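PDB 4BE3: alginate lyase, family PL7 from Zobellia galactanivorans, which degrades alginate as an exolytic polysaccharide lyase, probably breaking the chain by beta-elimination as in other PL7 enzymes. Local coordinates for residues A[184-189]-A[299-304]; A[118-123]-A[247-252]; A[12-17]-A[303-308]. All coordinates share one frame; numbering follows the deposited sequence.

Contact 1. Residues A[184-189]-A[299-304]; sequences GEEFSY and WFKEAT
E186 and K301 reach for each other across strand 80-90, which lies between strands 187-194 and 295-306 in the sheet. The two side chains meet at about a right angle, and K301 NZ gives a salt-bridged hydrogen bond of 3.0 Å to E186 OE1, arriving on the syn side of the carboxylate and 16° out of its plane. This describes one of two modelled conformers of E186, so the bridge may not be held all the time. K301 CG sits between its backbone N and carbonyl carbon (chi1 65°), and the extended chain beyond it carries the ammonium group over to the glutamate. With an alanine here, the E186 carboxylate would probably be left without its positive mate and be freer to turn. On the inward face of the same sheet, Y189 OH comes to 4.2 Å from F300 CE2, near the plane of the phenyl ring and at its edge; the hydroxyl's hydrogen bond goes to V107 O in the facing sheet. The backbone is irregular at this point, since K301 and E302 both face T85. A classic beta bulge in strand 295-306 thus marks this part of the PL7 beta-jelly-roll sandwich.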
loop_
_atom_site.group_PDB
_atom_site.type_symbol
_atom_site.label_atom_id
_atom_site.label_comp_id
_atom_site.label_asym_id
_atom_site.label_seq_id
_atom_site.Cartn_x
_atom_site.Cartn_y
_atom_site.Cartn_z
ATOM N N GLY A 184 18.022 21.055 -19.066
ATOM C CA GLY A 184 18.633 21.791 -17.959
ATOM C C GLY A 184 17.588 22.697 -17.302
ATOM O O GLY A 184 17.926 23.428 -16.331
ATOM N N GLU A 185 16.342 22.666 -17.768
ATOM C CA GLU A 185 15.279 23.519 -17.172
ATOM C C GLU A 185 14.446 22.693 -16.158
ATOM O O GLU A 185 13.892 21.649 -16.525
ATOM C CB GLU A 185 14.334 24.049 -18.237
ATOM C CG GLU A 185 13.294 25.004 -17.671
ATOM C CD GLU A 185 12.491 25.769 -18.749
ATOM O OE1 GLU A 185 12.614 25.476 -19.983
ATOM O OE2 GLU A 185 11.838 26.757 -18.383
ATOM N N GLU A 186 14.349 23.150 -14.888
ATOM C CA GLU A 186 13.634 22.411 -13.864
ATOM C C GLU A 186 12.155 22.302 -14.118
ATOM O O GLU A 186 11.514 23.296 -14.439
ATOM C CB GLU A 186 13.837 23.133 -12.502
ATOM C CG GLU A 186 15.249 22.995 -12.081
ATOM C CD GLU A 186 15.562 23.360 -10.599
ATOM O OE1 GLU A 186 14.765 23.132 -9.709
ATOM O OE2 GLU A 186 16.684 23.817 -10.364
ATOM N N PHE A 187 11.550 21.105 -13.883
ATOM C CA PHE A 187 10.086 21.048 -13.795
ATOM C C PHE A 187 9.728 19.947 -12.761
ATOM O O PHE A 187 10.629 19.172 -12.351
ATOM C CB PHE A 187 9.426 20.738 -15.195
ATOM C CG PHE A 187 9.861 19.437 -15.827
ATOM C CD1 PHE A 187 11.058 19.406 -16.535
ATOM C CD2 PHE A 187 9.054 18.300 -15.689
ATOM C CE1 PHE A 187 11.451 18.202 -17.193
ATOM C CE2 PHE A 187 9.429 17.083 -16.356
ATOM C CZ PHE A 187 10.613 17.052 -17.122
ATOM N N SER A 188 8.471 19.994 -12.325
ATOM C CA SER A 188 7.970 19.041 -11.321
ATOM C C SER A 188 6.793 18.286 -11.901
ATOM O O SER A 188 6.025 18.865 -12.653
ATOM C CB SER A 188 7.484 19.899 -10.116
ATOM O OG SER A 188 8.728 20.485 -9.596
ATOM N N TYR A 189 6.537 17.053 -11.424
ATOM C CA TYR A 189 5.328 16.369 -11.682
ATOM C C TYR A 189 4.870 15.760 -10.334
ATOM O O TYR A 189 5.692 15.505 -9.393
ATOM C CB TYR A 189 5.464 15.303 -12.790
ATOM C CG TYR A 189 6.396 14.196 -12.514
ATOM C CD1 TYR A 189 5.966 13.112 -11.636
ATOM C CD2 TYR A 189 7.561 14.037 -13.235
ATOM C CE1 TYR A 189 6.790 11.967 -11.406
ATOM C CE2 TYR A 189 8.437 12.881 -13.018
ATOM C CZ TYR A 189 8.005 11.868 -12.074
ATOM O OH TYR A 189 8.853 10.773 -11.967
ATOM N N TRP A 299 18.262 14.457 -14.190
ATOM C CA TRP A 299 18.718 14.741 -12.826
ATOM C C TRP A 299 17.567 15.036 -11.963
ATOM O O TRP A 299 16.663 15.755 -12.364
ATOM C CB TRP A 299 19.577 15.971 -12.870
ATOM C CG TRP A 299 20.896 15.829 -13.533
ATOM C CD1 TRP A 299 21.399 14.814 -14.419
ATOM C CD2 TRP A 299 21.952 16.774 -13.412
ATOM N NE1 TRP A 299 22.683 15.133 -14.798
ATOM C CE2 TRP A 299 23.052 16.305 -14.238
ATOM C CE3 TRP A 299 22.081 18.002 -12.709
ATOM C CZ2 TRP A 299 24.283 17.016 -14.338
ATOM C CZ3 TRP A 299 23.324 18.710 -12.817
ATOM C CH2 TRP A 299 24.362 18.247 -13.648
ATOM N N PHE A 300 17.509 14.469 -10.755
ATOM C CA PHE A 300 16.364 14.732 -9.925
ATOM C C PHE A 300 16.832 15.391 -8.685
ATOM O O PHE A 300 17.896 14.965 -8.104
ATOM C CB PHE A 300 15.706 13.401 -9.480
ATOM C CG PHE A 300 14.896 12.739 -10.576
ATOM C CD1 PHE A 300 15.564 12.064 -11.591
ATOM C CD2 PHE A 300 13.494 12.867 -10.514
ATOM C CE1 PHE A 300 14.819 11.426 -12.574
ATOM C CE2 PHE A 300 12.742 12.226 -11.569
ATOM C CZ PHE A 300 13.444 11.605 -12.587
ATOM N N LYS A 301 16.092 16.361 -8.213
ATOM C CA LYS A 301 16.531 16.853 -6.867
ATOM C C LYS A 301 15.503 16.469 -5.796
ATOM O O LYS A 301 15.704 16.670 -4.591
ATOM C CB LYS A 301 16.729 18.347 -6.905
ATOM C CG LYS A 301 15.515 19.113 -7.136
ATOM C CD LYS A 301 16.055 20.485 -6.840
ATOM C CE LYS A 301 15.006 21.449 -6.405
ATOM N NZ LYS A 301 15.529 22.804 -6.787
ATOM N N GLU A 302 14.362 15.986 -6.204
ATOM C CA GLU A 302 13.406 15.531 -5.171
ATOM C C GLU A 302 12.674 14.359 -5.795
ATOM O O GLU A 302 12.370 14.361 -7.061
ATOM C CB GLU A 302 12.414 16.629 -4.901
ATOM C CG GLU A 302 11.155 15.929 -4.271
ATOM C CD GLU A 302 10.183 16.802 -3.438
ATOM O OE1 GLU A 302 9.958 17.950 -3.804
ATOM O OE2 GLU A 302 9.576 16.299 -2.407
ATOM N N ALA A 303 12.458 13.274 -5.016
ATOM C CA ALA A 303 11.652 12.093 -5.474
ATOM C C ALA A 303 11.011 11.635 -4.145
ATOM O O ALA A 303 11.729 11.112 -3.242
ATOM C CB ALA A 303 12.552 11.029 -6.036
ATOM N N THR A 304 9.710 11.786 -4.004
ATOM C CA THR A 304 9.019 11.422 -2.744
ATOM C C THR A 304 7.870 10.532 -3.050
ATOM O O THR A 304 7.006 10.948 -3.854
ATOM C CB THR A 304 8.499 12.747 -2.109
ATOM O OG1 THR A 304 9.717 13.494 -1.893
ATOM C CG2 THR A 304 7.840 12.558 -0.700
#

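Contact 2. Residues A[118-123]-A[247-252]; sequences NEPIKI and NAYAGE
P120 and Y249 form a CH-pi contact in which the proline sits almost squarely over the phenol ring. Within the PL7 beta-jelly roll it joins the residue just ahead of strand 121-126 to a loop of two successive beta turns. P120 CG lies 3.4 Å from the centroid of the Y249 ring and 3° off its normal, and is therefore nearly equidistant from all six ring carbons. P120 CD follows toward one side of the ring, 3.8 Å from Y249 CE1. The ring reaches the proline because Y249 CG lies anti to its own carbonyl carbon (chi1 -78°), while the type II' turn N247-A250 and the type II turn Y249-E252 set the tyrosine's backbone at the overlap of the two bends. Beyond the proline, Y249 OH packs 3.3 Å from N118 CB and also approaches the E119 carbonyl carbon; its hydrogen bond goes to E141 O, so the hydroxyl has a partner, and this bond and the proline together limit how the ring can turn.

E119 turns its CB away from the loop. K122 NZ makes a salt bridge with E119 OE1 at 3.2 Å, on the anti side of the carboxylate, and has a second acidic partner in D153; the other oxygen, E119 OE2, is bonded to H111, a residue of the tartrate pocket. One water completes the link between the segments: it accepts from N118 N at 3.0 Å and donates to E252 OE1 at 2.6 Å, an oxygen that S112 OG also binds.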
loop_
_atom_site.group_PDB
_atom_site.type_symbol
_atom_site.label_atom_id
_atom_site.label_comp_id
_atom_site.label_asym_id
_atom_site.label_seq_id
_atom_site.Cartn_x
_atom_site.Cartn_y
_atom_site.Cartn_z
ATOM N N ASN A 118 1.183 -3.565 -18.487
ATOM C CA ASN A 118 1.249 -2.266 -19.248
ATOM C C ASN A 118 1.415 -1.086 -18.266
ATOM O O ASN A 118 1.375 -1.320 -17.026
ATOM C CB ASN A 118 -0.059 -2.125 -19.973
ATOM C CG ASN A 118 -0.184 -3.108 -21.179
ATOM O OD1 ASN A 118 0.802 -3.802 -21.521
ATOM N ND2 ASN A 118 -1.340 -3.120 -21.860
ATOM N N GLU A 119 1.459 0.165 -18.749
ATOM C CA GLU A 119 1.570 1.331 -17.830
ATOM C C GLU A 119 0.413 2.222 -17.906
ATOM O O GLU A 119 0.158 2.906 -18.914
ATOM C CB GLU A 119 2.798 2.161 -18.323
ATOM C CG GLU A 119 4.156 1.466 -18.012
ATOM C CD GLU A 119 4.793 0.685 -19.141
ATOM O OE1 GLU A 119 4.540 0.916 -20.393
ATOM O OE2 GLU A 119 5.448 -0.294 -18.784
ATOM N N PRO A 120 -0.319 2.385 -16.802
ATOM C CA PRO A 120 -1.308 3.396 -16.724
ATOM C C PRO A 120 -0.709 4.830 -17.040
ATOM O O PRO A 120 -1.494 5.724 -17.481
ATOM C CB PRO A 120 -1.754 3.337 -15.193
ATOM C CG PRO A 120 -1.574 1.857 -14.962
ATOM C CD PRO A 120 -0.258 1.484 -15.634
ATOM N N ILE A 121 0.576 5.034 -16.734
ATOM C CA ILE A 121 1.149 6.369 -17.173
ATOM C C ILE A 121 2.598 6.260 -17.368
ATOM O O ILE A 121 3.344 5.579 -16.630
ATOM C CB ILE A 121 0.865 7.513 -16.153
ATOM C CG1 ILE A 121 1.553 8.791 -16.646
ATOM C CG2 ILE A 121 1.380 7.195 -14.708
ATOM C CD1 ILE A 121 1.137 10.069 -15.893
ATOM N N LYS A 122 3.088 6.976 -18.460
ATOM C CA LYS A 122 4.521 7.125 -18.621
ATOM C C LYS A 122 4.643 8.669 -18.949
ATOM O O LYS A 122 3.860 9.180 -19.811
ATOM C CB LYS A 122 5.073 6.389 -19.858
ATOM C CG LYS A 122 5.149 4.881 -19.514
ATOM C CD LYS A 122 5.926 4.124 -20.671
ATOM C CE LYS A 122 5.108 4.146 -21.991
ATOM N NZ LYS A 122 3.719 3.552 -22.036
ATOM N N ILE A 123 5.478 9.353 -18.216
ATOM C CA ILE A 123 5.698 10.831 -18.490
ATOM C C ILE A 123 7.006 10.859 -19.292
ATOM O O ILE A 123 8.081 10.384 -18.876
ATOM C CB ILE A 123 5.863 11.592 -17.170
ATOM C CG1 ILE A 123 4.541 11.429 -16.350
ATOM C CG2 ILE A 123 6.226 13.033 -17.420
ATOM C CD1 ILE A 123 4.773 12.044 -14.876
ATOM N N ASN A 247 -13.124 -2.348 -16.927
ATOM C CA ASN A 247 -12.702 -1.793 -15.611
ATOM C C ASN A 247 -11.258 -1.385 -15.582
ATOM O O ASN A 247 -10.642 -1.191 -14.479
ATOM C CB ASN A 247 -12.954 -2.766 -14.483
ATOM C CG ASN A 247 -14.472 -3.068 -14.324
ATOM O OD1 ASN A 247 -14.820 -4.223 -14.183
ATOM N ND2 ASN A 247 -15.364 -2.034 -14.414
ATOM N N ALA A 248 -10.708 -1.200 -16.804
ATOM C CA ALA A 248 -9.339 -0.683 -16.938
ATOM C C ALA A 248 -8.364 -1.377 -15.964
ATOM O O ALA A 248 -8.073 -2.579 -16.095
ATOM C CB ALA A 248 -9.294 0.869 -16.771
ATOM N N TYR A 249 -7.712 -0.611 -15.061
ATOM C CA TYR A 249 -6.663 -1.238 -14.263
ATOM C C TYR A 249 -7.273 -1.552 -12.822
ATOM O O TYR A 249 -6.486 -1.693 -11.898
ATOM C CB TYR A 249 -5.538 -0.221 -14.058
ATOM C CG TYR A 249 -4.685 -0.135 -15.354
ATOM C CD1 TYR A 249 -3.697 -1.118 -15.577
ATOM C CD2 TYR A 249 -4.953 0.796 -16.354
ATOM C CE1 TYR A 249 -2.890 -1.093 -16.691
ATOM C CE2 TYR A 249 -4.113 0.843 -17.496
ATOM C CZ TYR A 249 -3.137 -0.069 -17.637
ATOM O OH TYR A 249 -2.305 -0.119 -18.734
ATOM N N ALA A 250 -8.618 -1.420 -12.669
ATOM C CA ALA A 250 -9.225 -1.802 -11.284
ATOM C C ALA A 250 -8.616 -3.112 -10.754
ATOM O O ALA A 250 -8.525 -4.110 -11.513
ATOM C CB ALA A 250 -10.709 -1.927 -11.430
ATOM N N GLY A 251 -8.049 -3.073 -9.520
ATOM C CA GLY A 251 -7.595 -4.267 -8.847
ATOM C C GLY A 251 -6.291 -4.830 -9.383
ATOM O O GLY A 251 -5.824 -5.899 -8.990
ATOM N N GLU A 252 -5.685 -4.139 -10.331
ATOM C CA GLU A 252 -4.421 -4.649 -10.920
ATOM C C GLU A 252 -3.238 -4.089 -10.157
ATOM O O GLU A 252 -3.034 -2.801 -10.014
ATOM C CB GLU A 252 -4.285 -4.282 -12.462
ATOM C CG GLU A 252 -3.377 -5.372 -13.063
ATOM C CD GLU A 252 -3.437 -5.357 -14.530
ATOM O OE1 GLU A 252 -2.665 -4.476 -15.114
ATOM O OE2 GLU A 252 -4.257 -6.108 -15.111
HETATM O O HOH W 1 -1.530 -4.276 -17.493
#

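Contact 3. Residues A[12-17]-A[303-308]; sequences DEWKIL and ATLGSG
E13 and L305 mark the nearest backbone approach, with CA atoms 8.5 Å apart, a separation filled by side chains and water because strands 14-17 and 303-306 belong to different sheets. L305 and W14 approach head-on from the two sheets, and L305 CD1 settles 3.4 Å from W14 CE2, against the NE1-CE2-CZ2 side of the indole. The other methyl, CD2, lies 3.8 Å from W14 CH2, so both branches of the leucine touch the indole. L305 CG stands anti to its carbonyl carbon (chi1 -61°), which aims the isobutyl group at the tryptophan. E13 runs antiparallel alongside the leucine, its OE1 3.7 Å from L305 CD1.

Two waters supply the polar links. One lies in the indole plane, accepting from W14 NE1 at 2.7 Å and donating to A303 O at 2.8 Å. The second donates to E13 OE1 at 2.6 Å and only weakly to L305 O. F256 adjoins both W14 and L305, enlarging the apolar cluster. Such cross-sheet packing is characteristic of a beta-sandwich core, here in the jelly roll of a PL7 lyase, and strand 14-17 runs on to L17, which lines the tartrate pocket.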
loop_
_atom_site.group_PDB
_atom_site.type_symbol
_atom_site.label_atom_id
_atom_site.label_comp_id
_atom_site.label_asym_id
_atom_site.label_seq_id
_atom_site.Cartn_x
_atom_site.Cartn_y
_atom_site.Cartn_z
ATOM N N ASP A 12 15.368 3.582 0.592
ATOM C CA ASP A 12 15.235 2.151 0.840
ATOM C C ASP A 12 13.878 1.639 0.388
ATOM O O ASP A 12 13.625 0.497 0.473
ATOM C CB ASP A 12 15.380 1.843 2.368
ATOM C CG ASP A 12 14.297 2.509 3.213
ATOM O OD1 ASP A 12 13.436 3.308 2.853
ATOM O OD2 ASP A 12 14.307 2.230 4.391
ATOM N N GLU A 13 13.005 2.480 -0.132
ATOM C CA GLU A 13 11.694 2.076 -0.704
ATOM C C GLU A 13 11.761 1.767 -2.224
ATOM O O GLU A 13 10.762 1.340 -2.788
ATOM C CB GLU A 13 10.705 3.279 -0.481
ATOM C CG GLU A 13 10.421 3.341 1.023
ATOM C CD GLU A 13 9.357 4.394 1.324
ATOM O OE1 GLU A 13 8.337 4.642 0.504
ATOM O OE2 GLU A 13 9.478 5.078 2.396
ATOM N N TRP A 14 12.940 1.936 -2.770
ATOM C CA TRP A 14 13.174 1.670 -4.210
ATOM C C TRP A 14 14.196 0.606 -4.505
ATOM O O TRP A 14 15.196 0.517 -3.716
ATOM C CB TRP A 14 13.723 2.922 -4.862
ATOM C CG TRP A 14 12.802 4.140 -4.751
ATOM C CD1 TRP A 14 12.945 5.214 -3.883
ATOM C CD2 TRP A 14 11.736 4.537 -5.705
ATOM N NE1 TRP A 14 12.036 6.194 -4.172
ATOM C CE2 TRP A 14 11.243 5.806 -5.264
ATOM C CE3 TRP A 14 11.147 3.913 -6.828
ATOM C CZ2 TRP A 14 10.245 6.561 -5.992
ATOM C CZ3 TRP A 14 10.108 4.618 -7.509
ATOM C CH2 TRP A 14 9.665 5.907 -7.079
ATOM N N LYS A 15 14.074 -0.155 -5.636
ATOM C CA LYS A 15 15.147 -0.982 -6.153
ATOM C C LYS A 15 15.542 -0.290 -7.489
ATOM O O LYS A 15 14.812 0.695 -7.924
ATOM C CB LYS A 15 14.663 -2.373 -6.454
ATOM C CG LYS A 15 13.560 -2.412 -7.512
ATOM C CD LYS A 15 12.950 -3.789 -7.668
ATOM C CE LYS A 15 12.059 -4.106 -6.448
ATOM N NZ LYS A 15 11.172 -5.249 -6.889
ATOM N N ILE A 16 16.640 -0.716 -8.072
ATOM C CA ILE A 16 17.029 -0.075 -9.361
ATOM C C ILE A 16 17.371 -1.135 -10.394
ATOM O O ILE A 16 17.831 -2.268 -10.026
ATOM C CB ILE A 16 18.208 0.972 -9.121
ATOM C CG1 ILE A 16 18.339 2.035 -10.296
ATOM C CG2 ILE A 16 19.560 0.250 -9.004
ATOM C CD1 ILE A 16 19.184 3.229 -9.969
ATOM N N LEU A 17 17.179 -0.763 -11.689
ATOM C CA LEU A 17 17.842 -1.511 -12.781
ATOM C C LEU A 17 18.736 -0.426 -13.443
ATOM O O LEU A 17 18.207 0.690 -13.777
ATOM C CB LEU A 17 16.775 -2.049 -13.744
ATOM C CG LEU A 17 17.353 -2.534 -15.117
ATOM C CD1 LEU A 17 18.404 -3.673 -14.772
ATOM C CD2 LEU A 17 16.135 -3.043 -15.832
ATOM N N ALA A 303 12.458 13.274 -5.016
ATOM C CA ALA A 303 11.652 12.093 -5.474
ATOM C C ALA A 303 11.011 11.635 -4.145
ATOM O O ALA A 303 11.729 11.112 -3.242
ATOM C CB ALA A 303 12.552 11.029 -6.036
ATOM N N THR A 304 9.710 11.786 -4.004
ATOM C CA THR A 304 9.019 11.422 -2.744
ATOM C C THR A 304 7.870 10.532 -3.050
ATOM O O THR A 304 7.006 10.948 -3.854
ATOM C CB THR A 304 8.499 12.747 -2.109
ATOM O OG1 THR A 304 9.717 13.494 -1.893
ATOM C CG2 THR A 304 7.840 12.558 -0.700
ATOM N N LEU A 305 7.709 9.462 -2.261
ATOM C CA LEU A 305 6.518 8.603 -2.315
ATOM C C LEU A 305 5.607 8.936 -1.188
ATOM O O LEU A 305 6.115 9.175 -0.058
ATOM C CB LEU A 305 6.964 7.124 -2.236
ATOM C CG LEU A 305 7.868 6.705 -3.398
ATOM C CD1 LEU A 305 8.634 5.419 -3.126
ATOM C CD2 LEU A 305 6.824 6.407 -4.633
ATOM N N GLY A 306 4.311 8.920 -1.390
ATOM C CA GLY A 306 3.346 9.059 -0.211
ATOM C C GLY A 306 2.006 8.442 -0.600
ATOM O O GLY A 306 1.875 7.676 -1.584
ATOM N N SER A 307 1.029 8.692 0.270
ATOM C CA SER A 307 -0.212 8.071 0.042
ATOM C C SER A 307 -0.988 9.027 -0.938
ATOM O O SER A 307 -0.823 10.220 -0.963
ATOM C CB SER A 307 -0.775 7.677 1.472
ATOM O OG SER A 307 -1.132 8.873 1.816
ATOM N N GLY A 308 -1.884 8.403 -1.705
ATOM C CA GLY A 308 -2.855 9.128 -2.511
ATOM C C GLY A 308 -3.702 10.071 -1.617
ATOM O O GLY A 308 -3.979 9.751 -0.399
HETATM O O HOH W 2 6.213 5.987 1.300
HETATM O O HOH W 3 11.125 8.393 -2.862
#

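How the contacts relate
Contacts 1 and 3 share A303 and T304 on strand 295-306, with centres 15 Å apart, so one strand serves both in turn: first toward strand 187-194 of its own sheet, then toward strand 14-17 of the facing one. Contact 2 lies 24 Å from contact 1 and 18 Å from contact 3, measured between centres. It still touches contact 1, where Y189 CG packs 3.6 Å from I123 CD1. Along the chain the order is 12-17, 118-123, 184-189, 247-252 and then 299-308, so contacts 1 and 2 interleave while contact 3 joins the two ends. Contact 3 and the Y189-I123 touch bridge the sheets, while contact 1 spans one and contact 2 fastens a loop to the other.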